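ABC transporter substrate-binding protein (Vibrio cholerae, PDB 3LKV) probably serves as the periplasmic substrate-binding component of an ABC transporter and holds a phenylalanine in the cleft between its two lobes. Local coordinates at residues T25-K36 with Y243-V254. Sequence-based numbering, arbitrary orientation.
Sequences TRQGLLDGLKAK and YYQIGVQTADYV. With PHE (phenylalanine), chain B.
A GxxxG helix-helix contact (Gly28, Gly32), with CA-H...O contacts between the backbones, joins helix 20-35 to helix 243-258 on one face of the parallel sheet of a periplasmic-binding-protein lobe. Gly28 and Gly247 face each other with their CA atoms 4.1 Å apart; with no side chain on either, the two backbones touch directly, Gly28 C lying 3.4 Å from Gly247 C. This lets the segment axes approach to 6.3 Å; they cross at -42°. Carbonyls accept from CA-H groups in both directions: Thr25 O meets Gly247 CA at 3.2 Å, while Gly247 O meets Leu29 CA. Further along, the small Ala251 lets the helices stay close, its CB 3.4 Å from Gly32 C.

Toward the sheet, Leu29 enters a hole formed by Gly247, Thr250, Ala251 and Val254. With CG anti to the backbone N (chi1 169°), it lays CD1 against Ala251 CA, and Leu33 CD2 meets Val254 CG1. On the outer flank the Tyr244 ring lies over Gly28 CA by one face, and its OH donates to the anti lone pair of Asp31 OD2 at 2.5 Å. The other oxygen, OD1, takes Gln27 NE2 from above the carboxylate plane at 2.8 Å, so the acid is held through both oxygens. At the far end, Lys36 NZ forms a long salt bridge with Asp252 OD1 (3.6 Å), and a water links NZ to Asp252 O.

At the opposite end, Tyr243 brings its ring to the bound phenylalanine and is hydrogen-bonded through OH to Asp122, which also hydrogen-bonds the ligand. The GxxxG helix pair therefore runs up to the interlobe ligand cleft characteristic of periplasmic binding proteins.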
ATOM      1  N   THR A  25       9.496 -10.174   1.917  1.00 21.97           N
ATOM      2  CA  THR A  25      10.642  -9.648   1.242  1.00 22.15           C
ATOM      3  C   THR A  25      10.284  -8.326   0.596  1.00 22.63           C
ATOM      4  O   THR A  25      11.014  -7.358   0.704  1.00 23.09           O
ATOM      5  CB  THR A  25      11.153 -10.614   0.183  1.00 22.80           C
ATOM      6  OG1 THR A  25      11.512 -11.846   0.818  1.00 24.24           O
ATOM      7  CG2 THR A  25      12.354 -10.066  -0.487  1.00 18.97           C
ATOM      8  N   ARG A  26       9.135  -8.286  -0.060  1.00 23.77           N
ATOM      9  CA  ARG A  26       8.693  -7.079  -0.734  1.00 23.56           C
ATOM     10  C   ARG A  26       8.420  -5.933   0.251  1.00 23.12           C
ATOM     11  O   ARG A  26       8.740  -4.795  -0.041  1.00 21.73           O
ATOM     12  CB  ARG A  26       7.453  -7.370  -1.583  1.00 23.61           C
ATOM     13  CG  ARG A  26       7.055  -6.183  -2.429  1.00 24.51           C
ATOM     14  CD  ARG A  26       6.032  -6.454  -3.449  1.00 26.32           C
ATOM     15  NE  ARG A  26       4.681  -6.300  -2.900  1.00 31.91           N
ATOM     16  CZ  ARG A  26       3.894  -7.306  -2.546  1.00 31.76           C
ATOM     17  NH1 ARG A  26       4.305  -8.562  -2.640  1.00 34.22           N
ATOM     18  NH2 ARG A  26       2.706  -7.067  -2.072  1.00 32.72           N
ATOM     19  N   GLN A  27       7.825  -6.226   1.400  1.00 22.46           N
ATOM     20  CA  GLN A  27       7.575  -5.186   2.397  1.00 23.27           C
ATOM     21  C   GLN A  27       8.895  -4.643   2.942  1.00 22.69           C
ATOM     22  O   GLN A  27       9.078  -3.430   3.186  1.00 22.53           O
ATOM     23  CB  GLN A  27       6.763  -5.757   3.556  1.00 24.34           C
ATOM     24  CG  GLN A  27       6.301  -4.679   4.569  1.00 26.76           C
ATOM     25  CD  GLN A  27       5.427  -3.602   3.942  1.00 30.71           C
ATOM     26  OE1 GLN A  27       4.357  -3.906   3.440  1.00 36.78           O
ATOM     27  NE2 GLN A  27       5.868  -2.324   3.987  1.00 32.75           N
ATOM     28  N   GLY A  28       9.808  -5.565   3.166  1.00 21.51           N
ATOM     29  CA  GLY A  28      11.147  -5.202   3.613  1.00 22.25           C
ATOM     30  C   GLY A  28      11.880  -4.273   2.655  1.00 21.21           C
ATOM     31  O   GLY A  28      12.552  -3.319   3.074  1.00 20.54           O
ATOM     32  N   LEU A  29      11.724  -4.541   1.371  1.00 20.31           N
ATOM     33  CA  LEU A  29      12.317  -3.706   0.371  1.00 20.10           C
ATOM     34  C   LEU A  29      11.755  -2.270   0.422  1.00 21.19           C
ATOM     35  O   LEU A  29      12.504  -1.285   0.359  1.00 20.14           O
ATOM     36  CB  LEU A  29      12.083  -4.323  -0.996  1.00 19.39           C
ATOM     37  CG  LEU A  29      12.441  -3.407  -2.173  1.00 19.30           C
ATOM     38  CD1 LEU A  29      13.906  -2.988  -2.125  1.00 21.69           C
ATOM     39  CD2 LEU A  29      12.121  -4.147  -3.492  1.00 17.53           C
ATOM     40  N   LEU A  30      10.424  -2.193   0.465  1.00 20.47           N
ATOM     41  CA  LEU A  30       9.733  -0.957   0.561  1.00 21.68           C
ATOM     42  C   LEU A  30      10.167  -0.136   1.806  1.00 21.55           C
ATOM     43  O   LEU A  30      10.454   1.046   1.683  1.00 20.52           O
ATOM     44  CB  LEU A  30       8.222  -1.213   0.576  1.00 21.68           C
ATOM     45  CG  LEU A  30       7.299   0.022   0.532  1.00 26.20           C
ATOM     46  CD1 LEU A  30       7.504   0.754  -0.859  1.00 28.80           C
ATOM     47  CD2 LEU A  30       5.794  -0.356   0.790  1.00 27.59           C
ATOM     48  N   ASP A  31      10.220  -0.767   2.977  1.00 22.07           N
ATOM     49  CA  ASP A  31      10.605  -0.074   4.225  1.00 22.57           C
ATOM     50  C   ASP A  31      12.081   0.304   4.198  1.00 22.05           C
ATOM     51  O   ASP A  31      12.462   1.383   4.634  1.00 21.81           O
ATOM     52  CB  ASP A  31      10.323  -0.941   5.455  1.00 24.02           C
ATOM     53  CG  ASP A  31       8.818  -1.295   5.621  1.00 26.96           C
ATOM     54  OD1 ASP A  31       7.969  -0.688   4.929  1.00 28.13           O
ATOM     55  OD2 ASP A  31       8.508  -2.185   6.456  1.00 29.06           O
ATOM     56  N   GLY A  32      12.915  -0.561   3.634  1.00 21.61           N
ATOM     57  CA  GLY A  32      14.332  -0.245   3.534  1.00 21.43           C
ATOM     58  C   GLY A  32      14.570   0.931   2.592  1.00 21.17           C
ATOM     59  O   GLY A  32      15.430   1.781   2.858  1.00 20.03           O
ATOM     60  N   LEU A  33      13.807   0.998   1.503  1.00 20.42           N
ATOM     61  CA  LEU A  33      13.931   2.156   0.576  1.00 20.59           C
ATOM     62  C   LEU A  33      13.508   3.450   1.290  1.00 21.69           C
ATOM     63  O   LEU A  33      14.198   4.453   1.221  1.00 20.24           O
ATOM     64  CB  LEU A  33      13.105   1.948  -0.678  1.00 19.97           C
ATOM     65  CG  LEU A  33      13.741   0.986  -1.681  1.00 17.92           C
ATOM     66  CD1 LEU A  33      12.782   0.697  -2.780  1.00 18.32           C
ATOM     67  CD2 LEU A  33      15.053   1.617  -2.211  1.00 18.89           C
ATOM     68  N   LYS A  34      12.441   3.383   2.064  1.00 22.79           N
ATOM     69  CA  LYS A  34      12.038   4.530   2.871  1.00 25.70           C
ATOM     70  C   LYS A  34      13.164   4.996   3.794  1.00 24.82           C
ATOM     71  O   LYS A  34      13.478   6.164   3.807  1.00 24.50           O
ATOM     72  CB  LYS A  34      10.823   4.171   3.729  1.00 26.89           C
ATOM     73  CG  LYS A  34      10.184   5.382   4.461  1.00 30.92           C
ATOM     74  CD  LYS A  34       8.713   5.010   4.826  1.00 36.77           C
ATOM     75  CE  LYS A  34       7.838   6.215   5.171  1.00 40.68           C
ATOM     76  NZ  LYS A  34       8.427   6.982   6.300  1.00 42.64           N
ATOM     77  N   ALA A  35      13.765   4.082   4.546  1.00 24.26           N
ATOM     78  CA  ALA A  35      14.874   4.450   5.424  1.00 25.42           C
ATOM     79  C   ALA A  35      16.051   5.041   4.624  1.00 26.46           C
ATOM     80  O   ALA A  35      16.787   5.848   5.135  1.00 26.99           O
ATOM     81  CB  ALA A  35      15.317   3.233   6.326  1.00 24.62           C
ATOM     82  N   LYS A  36      16.206   4.692   3.349  1.00 27.14           N
ATOM     83  CA  LYS A  36      17.259   5.306   2.508  1.00 27.40           C
ATOM     84  C   LYS A  36      16.837   6.635   1.871  1.00 27.88           C
ATOM     85  O   LYS A  36      17.560   7.149   1.035  1.00 29.16           O
ATOM     86  CB  LYS A  36      17.671   4.358   1.362  1.00 27.69           C
ATOM     87  CG  LYS A  36      18.311   3.006   1.763  1.00 30.35           C
ATOM     88  CD  LYS A  36      19.683   3.253   2.322  1.00 34.86           C
ATOM     89  CE  LYS A  36      20.481   1.989   2.443  1.00 37.61           C
ATOM     90  NZ  LYS A  36      21.918   2.375   2.460  1.00 40.17           N
ATOM     91  N   TYR A 243      12.804 -13.193   5.937  1.00 22.15           N
ATOM     92  CA  TYR A 243      12.683 -12.638   4.587  1.00 22.28           C
ATOM     93  C   TYR A 243      12.439 -11.114   4.633  1.00 22.25           C
ATOM     94  O   TYR A 243      12.776 -10.409   3.687  1.00 21.18           O
ATOM     95  CB  TYR A 243      11.639 -13.406   3.757  1.00 21.68           C
ATOM     96  CG  TYR A 243      12.186 -14.717   3.288  1.00 22.27           C
ATOM     97  CD1 TYR A 243      12.039 -15.881   4.045  1.00 22.23           C
ATOM     98  CD2 TYR A 243      12.903 -14.791   2.118  1.00 22.88           C
ATOM     99  CE1 TYR A 243      12.603 -17.091   3.600  1.00 25.81           C
ATOM    100  CE2 TYR A 243      13.467 -15.959   1.679  1.00 23.35           C
ATOM    101  CZ  TYR A 243      13.342 -17.115   2.416  1.00 22.78           C
ATOM    102  OH  TYR A 243      13.897 -18.288   1.952  1.00 20.67           O
ATOM    103  N   TYR A 244      11.863 -10.604   5.733  1.00 21.92           N
ATOM    104  CA  TYR A 244      11.678  -9.147   5.841  1.00 22.39           C
ATOM    105  C   TYR A 244      13.067  -8.495   5.827  1.00 22.83           C
ATOM    106  O   TYR A 244      13.282  -7.568   5.098  1.00 23.21           O
ATOM    107  CB  TYR A 244      10.847  -8.764   7.070  1.00 22.29           C
ATOM    108  CG  TYR A 244      10.732  -7.288   7.275  1.00 21.64           C
ATOM    109  CD1 TYR A 244       9.742  -6.558   6.651  1.00 22.75           C
ATOM    110  CD2 TYR A 244      11.611  -6.610   8.092  1.00 21.53           C
ATOM    111  CE1 TYR A 244       9.632  -5.177   6.824  1.00 19.79           C
ATOM    112  CE2 TYR A 244      11.492  -5.226   8.299  1.00 21.04           C
ATOM    113  CZ  TYR A 244      10.514  -4.516   7.646  1.00 21.17           C
ATOM    114  OH  TYR A 244      10.399  -3.141   7.826  1.00 21.32           O
ATOM    115  N   GLN A 245      14.026  -9.036   6.573  1.00 23.62           N
ATOM    116  CA  GLN A 245      15.357  -8.435   6.619  1.00 24.24           C
ATOM    117  C   GLN A 245      16.108  -8.565   5.330  1.00 22.54           C
ATOM    118  O   GLN A 245      16.932  -7.710   4.987  1.00 22.61           O
ATOM    119  CB  GLN A 245      16.214  -9.012   7.764  1.00 24.42           C
ATOM    120  CG  GLN A 245      15.755  -8.589   9.183  1.00 27.63           C
ATOM    121  CD  GLN A 245      15.572  -7.066   9.344  1.00 28.45           C
ATOM    122  OE1 GLN A 245      16.311  -6.267   8.762  1.00 28.62           O
ATOM    123  NE2 GLN A 245      14.571  -6.684  10.112  1.00 26.51           N
ATOM    124  N   ILE A 246      15.888  -9.663   4.641  1.00 22.06           N
ATOM    125  CA  ILE A 246      16.457  -9.813   3.288  1.00 20.93           C
ATOM    126  C   ILE A 246      15.908  -8.717   2.373  1.00 19.92           C
ATOM    127  O   ILE A 246      16.616  -8.140   1.580  1.00 20.43           O
ATOM    128  CB  ILE A 246      16.077 -11.193   2.682  1.00 21.27           C
ATOM    129  CG1 ILE A 246      16.815 -12.318   3.407  1.00 21.29           C
ATOM    130  CG2 ILE A 246      16.340 -11.220   1.122  1.00 17.30           C
ATOM    131  CD1 ILE A 246      16.279 -13.760   3.010  1.00 22.18           C
ATOM    132  N   GLY A 247      14.624  -8.424   2.476  1.00 19.92           N
ATOM    133  CA  GLY A 247      14.070  -7.307   1.721  1.00 20.26           C
ATOM    134  C   GLY A 247      14.740  -5.992   2.115  1.00 20.02           C
ATOM    135  O   GLY A 247      15.129  -5.222   1.250  1.00 19.42           O
ATOM    136  N   VAL A 248      14.900  -5.750   3.417  1.00 20.48           N
ATOM    137  CA  VAL A 248      15.599  -4.555   3.870  1.00 20.81           C
ATOM    138  C   VAL A 248      17.002  -4.464   3.293  1.00 21.58           C
ATOM    139  O   VAL A 248      17.414  -3.413   2.786  1.00 22.01           O
ATOM    140  CB  VAL A 248      15.614  -4.436   5.423  1.00 22.28           C
ATOM    141  CG1 VAL A 248      16.500  -3.218   5.904  1.00 17.78           C
ATOM    142  CG2 VAL A 248      14.165  -4.326   5.953  1.00 19.23           C
ATOM    143  N   GLN A 249      17.728  -5.564   3.260  1.00 22.16           N
ATOM    144  CA  GLN A 249      19.065  -5.520   2.648  1.00 21.95           C
ATOM    145  C   GLN A 249      19.017  -5.347   1.151  1.00 20.60           C
ATOM    146  O   GLN A 249      19.951  -4.812   0.566  1.00 20.09           O
ATOM    147  CB  GLN A 249      19.858  -6.795   2.887  1.00 23.43           C
ATOM    148  CG  GLN A 249      20.298  -7.139   4.276  1.00 28.14           C
ATOM    149  CD  GLN A 249      21.018  -8.519   4.271  1.00 33.75           C
ATOM    150  OE1 GLN A 249      21.941  -8.786   3.476  1.00 35.14           O
ATOM    151  NE2 GLN A 249      20.558  -9.394   5.123  1.00 37.94           N
ATOM    152  N   THR A 250      17.973  -5.853   0.505  1.00 20.39           N
ATOM    153  CA  THR A 250      17.788  -5.600  -0.929  1.00 19.02           C
ATOM    154  C   THR A 250      17.754  -4.095  -1.252  1.00 18.82           C
ATOM    155  O   THR A 250      18.243  -3.668  -2.286  1.00 19.07           O
ATOM    156  CB  THR A 250      16.515  -6.268  -1.456  1.00 20.40           C
ATOM    157  OG1 THR A 250      16.480  -7.667  -1.058  1.00 18.73           O
ATOM    158  CG2 THR A 250      16.427  -6.094  -2.976  1.00 18.43           C
ATOM    159  N   ALA A 251      17.246  -3.283  -0.348  1.00 18.56           N
ATOM    160  CA  ALA A 251      17.152  -1.838  -0.592  1.00 18.37           C
ATOM    161  C   ALA A 251      18.513  -1.199  -0.656  1.00 18.88           C
ATOM    162  O   ALA A 251      18.659  -0.185  -1.300  1.00 19.85           O
ATOM    163  CB  ALA A 251      16.311  -1.148   0.500  1.00 17.61           C
ATOM    164  N   ASP A 252      19.489  -1.732   0.063  1.00 19.05           N
ATOM    165  CA  ASP A 252      20.856  -1.284  -0.074  1.00 20.82           C
ATOM    166  C   ASP A 252      21.356  -1.396  -1.491  1.00 20.22           C
ATOM    167  O   ASP A 252      21.997  -0.488  -1.956  1.00 19.99           O
ATOM    168  CB  ASP A 252      21.853  -2.092   0.785  1.00 22.42           C
ATOM    169  CG  ASP A 252      21.645  -1.922   2.277  1.00 26.93           C
ATOM    170  OD1 ASP A 252      20.875  -1.022   2.717  1.00 31.46           O
ATOM    171  OD2 ASP A 252      22.284  -2.710   3.031  1.00 34.44           O
ATOM    172  N   TYR A 253      21.107  -2.513  -2.166  1.00 19.70           N
ATOM    173  CA  TYR A 253      21.530  -2.666  -3.551  1.00 18.79           C
ATOM    174  C   TYR A 253      20.792  -1.662  -4.464  1.00 18.77           C
ATOM    175  O   TYR A 253      21.371  -0.925  -5.294  1.00 17.02           O
ATOM    176  CB  TYR A 253      21.237  -4.121  -4.041  1.00 20.44           C
ATOM    177  CG  TYR A 253      22.189  -5.206  -3.549  1.00 19.68           C
ATOM    178  CD1 TYR A 253      23.223  -5.680  -4.371  1.00 17.58           C
ATOM    179  CD2 TYR A 253      22.041  -5.780  -2.301  1.00 22.30           C
ATOM    180  CE1 TYR A 253      24.118  -6.633  -3.954  1.00 19.64           C
ATOM    181  CE2 TYR A 253      22.982  -6.784  -1.838  1.00 22.43           C
ATOM    182  CZ  TYR A 253      24.002  -7.196  -2.682  1.00 23.27           C
ATOM    183  OH  TYR A 253      24.893  -8.183  -2.304  1.00 21.68           O
ATOM    184  N   VAL A 254      19.476  -1.635  -4.336  1.00 18.76           N
ATOM    185  CA  VAL A 254      18.687  -0.712  -5.149  1.00 17.91           C
ATOM    186  C   VAL A 254      19.161   0.751  -4.940  1.00 18.21           C
ATOM    187  O   VAL A 254      19.402   1.459  -5.896  1.00 17.85           O
ATOM    188  CB  VAL A 254      17.205  -0.859  -4.845  1.00 18.36           C
ATOM    189  CG1 VAL A 254      16.424   0.225  -5.553  1.00 15.90           C
ATOM    190  CG2 VAL A 254      16.705  -2.253  -5.252  1.00 14.75           C
TER
HETATM  191  N   PHE B 601      14.264 -18.916  -2.859  1.00 25.13           N
HETATM  192  CA  PHE B 601      13.010 -19.134  -3.685  1.00 25.84           C
HETATM  193  C   PHE B 601      13.357 -18.914  -5.182  1.00 26.17           C
HETATM  194  O   PHE B 601      14.578 -18.980  -5.508  1.00 26.52           O
HETATM  195  CB  PHE B 601      11.844 -18.256  -3.205  1.00 24.95           C
HETATM  196  CG  PHE B 601      11.184 -18.774  -1.930  1.00 29.64           C
HETATM  197  CD1 PHE B 601      10.371 -19.922  -1.965  1.00 31.16           C
HETATM  198  CD2 PHE B 601      11.384 -18.151  -0.718  1.00 29.40           C
HETATM  199  CE1 PHE B 601       9.803 -20.414  -0.833  1.00 34.33           C
HETATM  200  CE2 PHE B 601      10.810 -18.631   0.420  1.00 29.61           C
HETATM  201  CZ  PHE B 601      10.023 -19.763   0.394  1.00 31.20           C
HETATM  202  OXT PHE B 601      12.501 -18.716  -6.074  1.00 26.45           O
HETATM  203  O   HOH W   1      22.870   1.456  -0.261  1.00 29.37           O